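Local coordinates for protein putative Chlorite dismutase TA0507 (Thermoplasma acidophilum, PDB 3DTZ) that is of unknown function but belongs to the chlorite dismutase family and probably binds heme as an oxidoreductase, at residues V28-L34 and I105-S111; H68-R74 and I228-V234; I115-Y121 and R180-Y185. One frame throughout, in Å; residues are numbered along the deposited sequence. Where two conformers were deposited one is given.

Interaction 1: V28-L34 and I105-S111; sequences VLSYRLL and IAVSSFS
A beta bulge interrupts the antiparallel pairing of strands 28-33 and 106-111: Ser-30 pairs with Phe-110, yet Tyr-31 already faces Ser-108, which leaves Ser-109 as the extra residue. The carbonyl of Ser-30 takes up the irregularity by accepting two bonds. Ser-108 OG donates to Ser-30 O at 2.9 Å, nearly in line with the C=O (162° at the oxygen), whereas Ser-109 N reaches Ser-30 O at 2.8 Å from well above the carbonyl plane. The bulge is also held by hydroxyls, Ser-30 OG and Ser-109 OG being hydrogen-bonded at 2.6 Å. With chi1 of 67°, Ser-30 OG sits between its own backbone N and carbonyl carbon, which turns it to this partner and packs it against Phe-110 CB. Ser-109 OG is bonded in addition to Ser-77 OG.

Beyond the bulge regular pairing resumes, with Arg-32 N bonded to Val-107 O at 2.8 Å and Val-107 N returning the bond to Arg-32 O. On the sheet face that carries Tyr-31 and Ser-108, the methylene CB of Ser-108 lies 4.0 Å from the centroid of the Tyr-31 ring, over its face but displaced toward the rim, a CH-pi contact. The phenol OH is bonded to Gln-99 of helix 88-102. On the reverse face Arg-32 runs alongside Val-107, and its chain, bent at chi3, brings one guanidinium face over Val-107 CG1, 3.6 Å from NH2; NH1 is held by Asp-76 O and NE by Glu-35. Thr-75 of a neighbouring subunit bonds to Ser-108 OG and Ser-111 OG. Side-by-side antiparallel pairing of the first and last strands of a beta-alpha-beta-beta-alpha-beta unit is characteristic of the ferredoxin-like fold, two copies of which make up a chlorite dismutase subunit.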
loop_
_atom_site.group_PDB
_atom_site.type_symbol
_atom_site.label_atom_id
_atom_site.label_comp_id
_atom_site.label_asym_id
_atom_site.label_seq_id
_atom_site.Cartn_x
_atom_site.Cartn_y
_atom_site.Cartn_z
ATOM N N VAL D 28 -16.933 -13.579 1.920
ATOM C CA VAL D 28 -16.078 -13.741 3.085
ATOM C C VAL D 28 -15.743 -12.301 3.520
ATOM O O VAL D 28 -15.307 -11.503 2.694
ATOM C CB VAL D 28 -14.790 -14.508 2.736
ATOM C CG1 VAL D 28 -13.891 -14.602 3.968
ATOM C CG2 VAL D 28 -15.148 -15.958 2.187
ATOM N N LEU D 29 -15.952 -12.004 4.798
ATOM C CA LEU D 29 -15.653 -10.678 5.378
ATOM C C LEU D 29 -14.722 -10.878 6.564
ATOM O O LEU D 29 -14.903 -11.825 7.328
ATOM C CB LEU D 29 -16.935 -9.984 5.896
ATOM C CG LEU D 29 -18.209 -10.008 5.031
ATOM C CD1 LEU D 29 -19.331 -9.250 5.761
ATOM C CD2 LEU D 29 -17.918 -9.402 3.635
ATOM N N SER D 30 -13.760 -9.982 6.746
ATOM C CA SER D 30 -12.964 -10.019 7.974
ATOM C C SER D 30 -12.919 -8.632 8.625
ATOM O O SER D 30 -13.039 -7.614 7.931
ATOM C CB SER D 30 -11.571 -10.586 7.715
ATOM O OG SER D 30 -10.801 -9.720 6.885
ATOM N N TYR D 31 -12.834 -8.621 9.953
ATOM C CA TYR D 31 -12.870 -7.388 10.724
ATOM C C TYR D 31 -11.842 -7.430 11.819
ATOM O O TYR D 31 -11.531 -8.496 12.361
ATOM C CB TYR D 31 -14.257 -7.195 11.370
ATOM C CG TYR D 31 -15.331 -6.794 10.395
ATOM C CD1 TYR D 31 -16.027 -7.780 9.651
ATOM C CD2 TYR D 31 -15.638 -5.460 10.187
ATOM C CE1 TYR D 31 -17.007 -7.428 8.715
ATOM C CE2 TYR D 31 -16.630 -5.081 9.253
ATOM C CZ TYR D 31 -17.304 -6.071 8.537
ATOM O OH TYR D 31 -18.254 -5.704 7.635
ATOM N N ARG D 32 -11.368 -6.248 12.187
ATOM C CA ARG D 32 -10.412 -6.103 13.252
ATOM C C ARG D 32 -10.943 -5.077 14.226
ATOM O O ARG D 32 -11.277 -3.943 13.834
ATOM C CB ARG D 32 -9.081 -5.631 12.695
ATOM C CG ARG D 32 -7.928 -5.644 13.746
ATOM C CD ARG D 32 -6.618 -5.203 13.126
ATOM N NE ARG D 32 -6.660 -3.847 12.655
ATOM C CZ ARG D 32 -6.771 -3.534 11.350
ATOM N NH1 ARG D 32 -6.789 -4.489 10.368
ATOM N NH2 ARG D 32 -6.827 -2.271 11.017
ATOM N N LEU D 33 -10.992 -5.475 15.498
ATOM C CA LEU D 33 -11.376 -4.560 16.582
ATOM C C LEU D 33 -10.433 -3.355 16.657
ATOM O O LEU D 33 -9.203 -3.501 16.585
ATOM C CB LEU D 33 -11.395 -5.305 17.936
ATOM C CG LEU D 33 -12.427 -6.430 18.054
ATOM C CD1 LEU D 33 -12.327 -7.020 19.450
ATOM C CD2 LEU D 33 -13.857 -5.881 17.836
ATOM N N LEU D 34 -11.018 -2.160 16.767
ATOM C CA LEU D 34 -10.248 -0.917 16.854
ATOM C C LEU D 34 -9.317 -0.895 18.062
ATOM O O LEU D 34 -9.693 -1.299 19.149
ATOM C CB LEU D 34 -11.179 0.302 16.905
ATOM C CG LEU D 34 -11.953 0.511 15.587
ATOM C CD1 LEU D 34 -12.885 1.709 15.729
ATOM C CD2 LEU D 34 -10.999 0.692 14.423
ATOM N N ILE D 105 -17.119 -0.508 16.554
ATOM C CA ILE D 105 -15.977 -1.078 17.286
ATOM C C ILE D 105 -14.853 -1.673 16.433
ATOM O O ILE D 105 -13.879 -2.200 16.977
ATOM C CB ILE D 105 -16.438 -2.179 18.302
ATOM C CG1 ILE D 105 -17.124 -3.340 17.570
ATOM C CG2 ILE D 105 -17.346 -1.537 19.371
ATOM C CD1 ILE D 105 -17.279 -4.615 18.397
ATOM N N ALA D 106 -15.019 -1.695 15.115
ATOM C CA ALA D 106 -14.078 -2.448 14.278
ATOM C C ALA D 106 -14.019 -1.911 12.861
ATOM O O ALA D 106 -14.899 -1.165 12.441
ATOM C CB ALA D 106 -14.501 -3.907 14.226
ATOM N N VAL D 107 -12.974 -2.283 12.134
ATOM C CA VAL D 107 -12.901 -1.954 10.707
ATOM C C VAL D 107 -12.763 -3.237 9.885
ATOM O O VAL D 107 -12.224 -4.224 10.375
ATOM C CB VAL D 107 -11.704 -1.012 10.422
ATOM C CG1 VAL D 107 -10.381 -1.710 10.666
ATOM C CG2 VAL D 107 -11.796 -0.448 9.003
ATOM N N SER D 108 -13.256 -3.234 8.656
ATOM C CA SER D 108 -13.117 -4.435 7.843
ATOM C C SER D 108 -11.735 -4.484 7.256
ATOM O O SER D 108 -11.213 -3.467 6.783
ATOM C CB SER D 108 -14.162 -4.495 6.742
ATOM O OG SER D 108 -14.051 -5.708 5.992
ATOM N N SER D 109 -11.136 -5.671 7.282
ATOM C CA SER D 109 -9.825 -5.860 6.668
ATOM C C SER D 109 -9.866 -6.614 5.325
ATOM O O SER D 109 -8.854 -6.645 4.598
ATOM C CB SER D 109 -8.909 -6.575 7.665
ATOM O OG SER D 109 -9.526 -7.782 8.069
ATOM N N PHE D 110 -11.024 -7.181 4.975
ATOM C CA PHE D 110 -11.174 -7.883 3.689
ATOM C C PHE D 110 -12.645 -8.101 3.397
ATOM O O PHE D 110 -13.439 -8.331 4.312
ATOM C CB PHE D 110 -10.547 -9.304 3.775
ATOM C CG PHE D 110 -10.692 -10.095 2.494
ATOM C CD1 PHE D 110 -9.814 -9.855 1.429
ATOM C CD2 PHE D 110 -11.687 -11.066 2.356
ATOM C CE1 PHE D 110 -9.941 -10.576 0.224
ATOM C CE2 PHE D 110 -11.835 -11.805 1.163
ATOM C CZ PHE D 110 -10.969 -11.568 0.098
ATOM N N SER D 111 -13.012 -8.051 2.124
ATOM C CA SER D 111 -14.313 -8.596 1.738
ATOM C C SER D 111 -14.245 -9.145 0.322
ATOM O O SER D 111 -13.458 -8.672 -0.517
ATOM C CB SER D 111 -15.426 -7.540 1.870
ATOM O OG SER D 111 -15.315 -6.548 0.845
#

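Interaction 2: H68-R74 and I228-V234; sequences HIYRSYR and ILLGRLV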
loop_
_atom_site.group_PDB
_atom_site.type_symbol
_atom_site.label_atom_id
_atom_site.label_comp_id
_atom_site.label_asym_id
_atom_site.label_seq_id
_atom_site.Cartn_x
_atom_site.Cartn_y
_atom_site.Cartn_z
ATOM N N HIS D 68 -21.041 -18.987 8.996
ATOM C CA HIS D 68 -20.090 -19.466 10.007
ATOM C C HIS D 68 -19.160 -18.317 10.421
ATOM O O HIS D 68 -18.818 -17.478 9.597
ATOM C CB HIS D 68 -19.270 -20.643 9.471
ATOM C CG HIS D 68 -20.111 -21.790 8.987
ATOM N ND1 HIS D 68 -20.993 -22.457 9.809
ATOM C CD2 HIS D 68 -20.186 -22.403 7.780
ATOM C CE1 HIS D 68 -21.612 -23.403 9.116
ATOM N NE2 HIS D 68 -21.144 -23.384 7.881
ATOM N N ILE D 69 -18.731 -18.343 11.676
ATOM C CA ILE D 69 -17.808 -17.335 12.211
ATOM C C ILE D 69 -16.481 -18.057 12.522
ATOM O O ILE D 69 -16.518 -19.200 12.987
ATOM C CB ILE D 69 -18.381 -16.670 13.503
ATOM C CG1 ILE D 69 -19.796 -16.134 13.237
ATOM C CG2 ILE D 69 -17.449 -15.508 13.911
ATOM C CD1 ILE D 69 -20.556 -15.691 14.479
ATOM N N TYR D 70 -15.341 -17.395 12.290
ATOM C CA TYR D 70 -14.018 -17.958 12.590
ATOM C C TYR D 70 -13.158 -16.949 13.348
ATOM O O TYR D 70 -13.196 -15.749 13.068
ATOM C CB TYR D 70 -13.267 -18.324 11.308
ATOM C CG TYR D 70 -14.019 -19.329 10.504
ATOM C CD1 TYR D 70 -14.974 -18.916 9.565
ATOM C CD2 TYR D 70 -13.829 -20.691 10.728
ATOM C CE1 TYR D 70 -15.725 -19.863 8.844
ATOM C CE2 TYR D 70 -14.565 -21.651 10.020
ATOM C CZ TYR D 70 -15.496 -21.226 9.072
ATOM O OH TYR D 70 -16.206 -22.149 8.364
ATOM N N ARG D 71 -12.400 -17.464 14.308
ATOM C CA ARG D 71 -11.289 -16.735 14.925
ATOM C C ARG D 71 -10.161 -16.717 13.893
ATOM O O ARG D 71 -10.077 -17.614 13.055
ATOM C CB ARG D 71 -10.818 -17.493 16.170
ATOM C CG ARG D 71 -11.905 -17.581 17.274
ATOM C CD ARG D 71 -11.757 -18.831 18.137
ATOM N NE ARG D 71 -10.530 -18.815 18.953
ATOM C CZ ARG D 71 -10.132 -19.847 19.689
ATOM N NH1 ARG D 71 -10.861 -20.980 19.718
ATOM N NH2 ARG D 71 -9.021 -19.746 20.419
ATOM N N SER D 72 -9.312 -15.696 13.944
ATOM C CA SER D 72 -8.311 -15.485 12.922
ATOM C C SER D 72 -6.922 -15.692 13.464
ATOM O O SER D 72 -6.577 -15.129 14.506
ATOM C CB SER D 72 -8.447 -14.047 12.370
ATOM O OG SER D 72 -7.282 -13.605 11.656
ATOM N N TYR D 73 -6.109 -16.447 12.730
ATOM C CA TYR D 73 -4.696 -16.563 13.029
ATOM C C TYR D 73 -3.899 -15.277 12.685
ATOM O O TYR D 73 -2.860 -15.021 13.281
ATOM C CB TYR D 73 -4.094 -17.787 12.320
ATOM C CG TYR D 73 -4.384 -19.081 13.042
ATOM C CD1 TYR D 73 -5.583 -19.767 12.838
ATOM C CD2 TYR D 73 -3.483 -19.589 13.982
ATOM C CE1 TYR D 73 -5.850 -20.977 13.533
ATOM C CE2 TYR D 73 -3.754 -20.783 14.691
ATOM C CZ TYR D 73 -4.933 -21.469 14.440
ATOM O OH TYR D 73 -5.227 -22.634 15.120
ATOM N N ARG D 74 -4.382 -14.464 11.756
ATOM C CA ARG D 74 -3.655 -13.243 11.380
ATOM C C ARG D 74 -3.994 -12.136 12.344
ATOM O O ARG D 74 -5.155 -11.991 12.717
ATOM C CB ARG D 74 -4.130 -12.782 10.003
ATOM C CG ARG D 74 -3.832 -13.750 8.873
ATOM C CD ARG D 74 -4.650 -13.297 7.613
ATOM N NE ARG D 74 -4.115 -12.046 7.073
ATOM C CZ ARG D 74 -3.322 -11.946 6.013
ATOM N NH1 ARG D 74 -2.962 -13.028 5.311
ATOM N NH2 ARG D 74 -2.894 -10.761 5.643
ATOM N N ILE D 228 -4.157 -14.647 2.285
ATOM C CA ILE D 228 -4.705 -15.938 2.642
ATOM C C ILE D 228 -5.214 -15.849 4.081
ATOM O O ILE D 228 -4.440 -15.575 5.018
ATOM C CB ILE D 228 -3.665 -17.083 2.479
ATOM C CG1 ILE D 228 -3.199 -17.162 1.021
ATOM C CG2 ILE D 228 -4.251 -18.426 2.970
ATOM C CD1 ILE D 228 -2.413 -18.459 0.666
ATOM N N LEU D 229 -6.518 -16.057 4.245
ATOM C CA LEU D 229 -7.161 -16.025 5.554
ATOM C C LEU D 229 -7.233 -17.447 6.107
ATOM O O LEU D 229 -7.622 -18.359 5.399
ATOM C CB LEU D 229 -8.576 -15.473 5.431
ATOM C CG LEU D 229 -8.724 -14.056 4.829
ATOM C CD1 LEU D 229 -10.126 -13.595 4.950
ATOM C CD2 LEU D 229 -7.804 -13.088 5.527
ATOM N N LEU D 230 -6.820 -17.624 7.359
ATOM C CA LEU D 230 -6.909 -18.933 8.022
ATOM C C LEU D 230 -7.670 -18.708 9.301
ATOM O O LEU D 230 -7.253 -17.894 10.137
ATOM C CB LEU D 230 -5.505 -19.464 8.346
ATOM C CG LEU D 230 -5.446 -20.748 9.174
ATOM C CD1 LEU D 230 -6.059 -21.917 8.390
ATOM C CD2 LEU D 230 -4.008 -21.076 9.613
ATOM N N GLY D 231 -8.781 -19.437 9.441
ATOM C CA GLY D 231 -9.686 -19.284 10.561
ATOM C C GLY D 231 -9.938 -20.573 11.332
ATOM O O GLY D 231 -9.783 -21.683 10.797
ATOM N N ARG D 232 -10.311 -20.406 12.602
ATOM C CA ARG D 232 -10.655 -21.513 13.495
ATOM C C ARG D 232 -12.140 -21.328 13.828
ATOM O O ARG D 232 -12.545 -20.260 14.309
ATOM C CB ARG D 232 -9.778 -21.466 14.752
ATOM C CG ARG D 232 -10.344 -22.244 15.988
ATOM C CD ARG D 232 -10.233 -23.738 15.894
ATOM N NE ARG D 232 -10.854 -24.289 17.111
ATOM C CZ ARG D 232 -10.256 -24.416 18.299
ATOM N NH1 ARG D 232 -8.969 -24.119 18.467
ATOM N NH2 ARG D 232 -10.954 -24.888 19.327
ATOM N N LEU D 233 -12.955 -22.321 13.488
ATOM C CA LEU D 233 -14.401 -22.236 13.718
ATOM C C LEU D 233 -14.741 -21.840 15.171
ATOM O O LEU D 233 -14.183 -22.399 16.142
ATOM C CB LEU D 233 -15.074 -23.593 13.382
ATOM C CG LEU D 233 -16.594 -23.629 13.473
ATOM C CD1 LEU D 233 -17.218 -22.823 12.309
ATOM C CD2 LEU D 233 -17.016 -25.091 13.451
ATOM N N VAL D 234 -15.704 -20.923 15.321
ATOM C CA VAL D 234 -16.138 -20.475 16.648
ATOM C C VAL D 234 -17.661 -20.236 16.676
ATOM O O VAL D 234 -18.247 -19.772 15.704
ATOM C CB VAL D 234 -15.374 -19.177 17.088
ATOM C CG1 VAL D 234 -15.739 -17.994 16.200
ATOM C CG2 VAL D 234 -15.630 -18.878 18.610
HETATM O O HOH W 1 -20.011 -19.978 13.602
HETATM O O HOH W 2 -13.361 -21.850 18.701
HETATM O O HOH W 3 -6.807 -15.146 9.352
#
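The guanidinium of Arg-232 has Arg-71 NH1 over the centre of one face, 3.8 Å from Arg-232 CZ, with the two planes 49° apart. Water 2 lies in plane at the edge of the Arg-71 group and links NH1 to Leu-233 O. The Tyr-70 ring meets the other strand edge-on, CD2 standing 3.3 Å from Leu-233 N, and is stacked on Phe-140. Tyr-73 has Leu-230 O in plane at its edge, while Leu-230 CD2 makes an off-centre CH-pi contact with the ring.

Between these groups the antiparallel strands are joined by Arg-71 N to Arg-232 O and Arg-232 N to Arg-71 O, both 2.8 Å. Gly-231 fits closely beside Tyr-70, its CA 3.8 Å from Tyr-70 CB; a side chain here would bring its CB into collision with that atom. Past the strand end, Arg-74 bends at chi3 (70°), lays CD against Leu-229 CD2 and gives NH1 to Ile-228 O at 3.0 Å, from above the carbonyl plane. A leucine in place of Arg-74 would probably leave Ile-228 O without this donor and Asp-191 of a neighbouring subunit without its salt bridge.

That same subunit supplies Glu-96 to Arg-71 and Asp-89 to Arg-232, so the close approach of two like charges is probably tolerated because each cation is matched by an acid across the interface.

Interaction 3: I115-Y121 and R180-Y185; sequences IYDESPY and RSYTTY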
loop_
_atom_site.group_PDB
_atom_site.type_symbol
_atom_site.label_atom_id
_atom_site.label_comp_id
_atom_site.label_asym_id
_atom_site.label_seq_id
_atom_site.Cartn_x
_atom_site.Cartn_y
_atom_site.Cartn_z
ATOM N N ILE D 115 -19.231 -16.260 -6.859
ATOM C CA ILE D 115 -20.296 -17.211 -7.214
ATOM C C ILE D 115 -19.700 -18.600 -7.248
ATOM O O ILE D 115 -18.710 -18.804 -7.924
ATOM C CB ILE D 115 -20.851 -16.872 -8.625
ATOM C CG1 ILE D 115 -21.517 -15.500 -8.614
ATOM C CG2 ILE D 115 -21.881 -17.902 -9.085
ATOM C CD1 ILE D 115 -21.013 -14.651 -9.767
ATOM N N TYR D 116 -20.301 -19.570 -6.565
ATOM C CA TYR D 116 -19.745 -20.931 -6.576
ATOM C C TYR D 116 -19.747 -21.549 -7.996
ATOM O O TYR D 116 -20.744 -21.462 -8.711
ATOM C CB TYR D 116 -20.573 -21.858 -5.664
ATOM C CG TYR D 116 -20.381 -21.606 -4.192
ATOM C CD1 TYR D 116 -19.262 -22.101 -3.510
ATOM C CD2 TYR D 116 -21.328 -20.859 -3.479
ATOM C CE1 TYR D 116 -19.098 -21.840 -2.112
ATOM C CE2 TYR D 116 -21.198 -20.600 -2.106
ATOM C CZ TYR D 116 -20.091 -21.101 -1.429
ATOM O OH TYR D 116 -19.970 -20.833 -0.090
ATOM N N ASP D 117 -18.631 -22.182 -8.371
ATOM C CA ASP D 117 -18.595 -23.039 -9.533
ATOM C C ASP D 117 -19.026 -24.437 -9.051
ATOM O O ASP D 117 -18.276 -25.123 -8.352
ATOM C CB ASP D 117 -17.180 -23.070 -10.121
ATOM C CG ASP D 117 -17.052 -24.028 -11.303
ATOM O OD1 ASP D 117 -18.065 -24.644 -11.719
ATOM O OD2 ASP D 117 -15.909 -24.158 -11.814
ATOM N N GLU D 118 -20.235 -24.851 -9.402
ATOM C CA GLU D 118 -20.729 -26.165 -8.910
ATOM C C GLU D 118 -20.295 -27.342 -9.781
ATOM O O GLU D 118 -20.594 -28.495 -9.458
ATOM C CB GLU D 118 -22.248 -26.145 -8.779
ATOM C CG GLU D 118 -22.743 -25.018 -7.875
ATOM C CD GLU D 118 -24.259 -24.950 -7.764
ATOM O OE1 GLU D 118 -24.915 -26.011 -7.592
ATOM O OE2 GLU D 118 -24.780 -23.814 -7.860
ATOM N N SER D 119 -19.608 -27.080 -10.891
ATOM C CA SER D 119 -19.311 -28.168 -11.817
ATOM C C SER D 119 -18.489 -29.332 -11.222
ATOM O O SER D 119 -18.788 -30.487 -11.543
ATOM C CB SER D 119 -18.754 -27.668 -13.163
ATOM O OG SER D 119 -17.503 -27.032 -12.997
ATOM N N PRO D 120 -17.485 -29.058 -10.336
ATOM C CA PRO D 120 -16.761 -30.201 -9.716
ATOM C C PRO D 120 -17.659 -31.084 -8.857
ATOM O O PRO D 120 -17.453 -32.292 -8.803
ATOM C CB PRO D 120 -15.715 -29.535 -8.798
ATOM C CG PRO D 120 -15.661 -28.152 -9.170
ATOM C CD PRO D 120 -16.917 -27.765 -9.891
ATOM N N TYR D 121 -18.668 -30.488 -8.225
ATOM C CA TYR D 121 -19.626 -31.262 -7.420
ATOM C C TYR D 121 -20.558 -32.024 -8.333
ATOM O O TYR D 121 -20.735 -33.257 -8.175
ATOM C CB TYR D 121 -20.407 -30.326 -6.441
ATOM C CG TYR D 121 -19.544 -29.903 -5.273
ATOM C CD1 TYR D 121 -18.611 -28.855 -5.405
ATOM C CD2 TYR D 121 -19.620 -30.577 -4.047
ATOM C CE1 TYR D 121 -17.770 -28.491 -4.322
ATOM C CE2 TYR D 121 -18.796 -30.226 -2.985
ATOM C CZ TYR D 121 -17.880 -29.197 -3.128
ATOM O OH TYR D 121 -17.082 -28.893 -2.064
ATOM N N ARG D 180 -12.875 -30.062 2.265
ATOM C CA ARG D 180 -13.971 -29.666 1.382
ATOM C C ARG D 180 -13.517 -28.450 0.632
ATOM O O ARG D 180 -13.197 -27.442 1.249
ATOM C CB ARG D 180 -15.258 -29.344 2.140
ATOM C CG ARG D 180 -15.577 -30.459 3.092
ATOM C CD ARG D 180 -17.034 -30.620 3.302
ATOM N NE ARG D 180 -17.517 -29.866 4.438
ATOM C CZ ARG D 180 -17.811 -30.394 5.631
ATOM N NH1 ARG D 180 -17.646 -31.676 5.880
ATOM N NH2 ARG D 180 -18.263 -29.610 6.576
ATOM N N SER D 181 -13.544 -28.560 -0.695
ATOM C CA SER D 181 -13.017 -27.517 -1.575
ATOM C C SER D 181 -14.121 -26.824 -2.358
ATOM O O SER D 181 -15.010 -27.488 -2.906
ATOM C CB SER D 181 -12.023 -28.142 -2.551
ATOM O OG SER D 181 -11.520 -27.180 -3.453
ATOM N N TYR D 182 -14.043 -25.487 -2.435
ATOM C CA TYR D 182 -14.991 -24.707 -3.212
ATOM C C TYR D 182 -14.258 -23.657 -4.052
ATOM O O TYR D 182 -13.525 -22.811 -3.504
ATOM C CB TYR D 182 -15.982 -23.988 -2.293
ATOM C CG TYR D 182 -16.642 -24.837 -1.240
ATOM C CD1 TYR D 182 -17.814 -25.548 -1.516
ATOM C CD2 TYR D 182 -16.125 -24.895 0.046
ATOM C CE1 TYR D 182 -18.440 -26.317 -0.528
ATOM C CE2 TYR D 182 -16.747 -25.661 1.037
ATOM C CZ TYR D 182 -17.896 -26.365 0.733
ATOM O OH TYR D 182 -18.478 -27.118 1.720
ATOM N N THR D 183 -14.468 -23.720 -5.359
ATOM C CA THR D 183 -13.982 -22.706 -6.278
ATOM C C THR D 183 -15.130 -21.753 -6.571
ATOM O O THR D 183 -16.262 -22.182 -6.875
ATOM C CB THR D 183 -13.479 -23.328 -7.606
ATOM O OG1 THR D 183 -12.342 -24.163 -7.332
ATOM C CG2 THR D 183 -13.054 -22.235 -8.558
ATOM N N THR D 184 -14.844 -20.463 -6.478
ATOM C CA THR D 184 -15.876 -19.470 -6.717
ATOM C C THR D 184 -15.291 -18.455 -7.697
ATOM O O THR D 184 -14.055 -18.243 -7.719
ATOM C CB THR D 184 -16.354 -18.755 -5.411
ATOM O OG1 THR D 184 -15.383 -17.775 -4.986
ATOM C CG2 THR D 184 -16.665 -19.766 -4.276
ATOM N N TYR D 185 -16.163 -17.852 -8.491
ATOM C CA TYR D 185 -15.705 -16.910 -9.510
ATOM C C TYR D 185 -16.222 -15.505 -9.287
ATOM O O TYR D 185 -17.333 -15.299 -8.796
ATOM C CB TYR D 185 -15.977 -17.395 -10.924
ATOM C CG TYR D 185 -17.412 -17.646 -11.297
ATOM C CD1 TYR D 185 -18.020 -18.902 -11.054
ATOM C CD2 TYR D 185 -18.169 -16.661 -11.944
ATOM C CE1 TYR D 185 -19.361 -19.145 -11.425
ATOM C CE2 TYR D 185 -19.518 -16.903 -12.321
ATOM C CZ TYR D 185 -20.095 -18.138 -12.069
ATOM O OH TYR D 185 -21.422 -18.353 -12.451
HETATM O O HOH W 4 -16.405 -25.725 -6.306
HETATM O O HOH W 5 -14.389 -30.862 -2.053
#
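Ile-115 and Tyr-185 form an antiparallel hydrogen-bonded pair at one of the two seams where the ferredoxin-like halves of the subunit join edge to edge. Tyr-185 N donates to Ile-115 O at 2.8 Å and Ile-115 N to Tyr-185 O at 2.9 Å. Within this pair the isoleucine side chain lies on the phenol ring: CB stands over the face, 3.8 Å from the centroid and only 15° off the ring normal, though shifted toward the rim, while CG2 approaches the hydroxyl end and CD1 the CE2 side. The ring folds back across the neighbouring strand because Tyr-185 CG takes the position between backbone N and carbonyl carbon (chi1 60°), which brings Tyr-185 CD1 to 3.2 Å from Ile-115 O. Ser-207 of a neighbouring subunit packs against both residues.

Further along, Asp-117 N makes a nearly straight bond to Thr-183 O at 2.8 Å. The chain then turns into helix 119-122, where Asp-117 OD1 accepts a capping bond from Ser-119 N. This turn carries Tyr-121 back over strand 180-185 as part of an aromatic cluster with Tyr-116 and Tyr-182. The edge of Tyr-116 points toward the face of Tyr-182 in an offset edge-to-face pair with planes at 70°, and its CE1 lies 3.8 Å from Tyr-182 CB. Hydroxyls fix the outer ends of both rings, Tyr-116 being bonded to Ser-84 and Thr-26, and Tyr-182 to Ser-131 and Glu-199. Tyr-121 is nearly parallel to Tyr-182 but slid aside, so that its hydroxyl oxygen rather than its ring stands over the opposite face of Tyr-182 from the one Tyr-116 meets, 3.3 Å from Tyr-182 CE1. From there Tyr-121 OH donates to Ser-181 O at 2.6 Å, from above the carbonyl plane.

In the fold
From the N terminus, strand 25-33 leads off and waits until residues 105-111 return to close interaction 1, having passed two helices and the two strands 64-72 and 79-85. Strand 64-72 finds its second partner only at 228-234, so interactions 1 and 2 cross along the chain; they also touch, Leu-229 packing against Val-28 and Phe-110. Interaction 3 opens just after interaction 1 closes, on the same strand 106-116, and lies wholly within the span of interaction 2. Interaction 1 joins strands inside the first ferredoxin-like half. Interactions 2 and 3, centred about 20 Å apart, join that half to the second along its two edges, closing the sheet into a barrel.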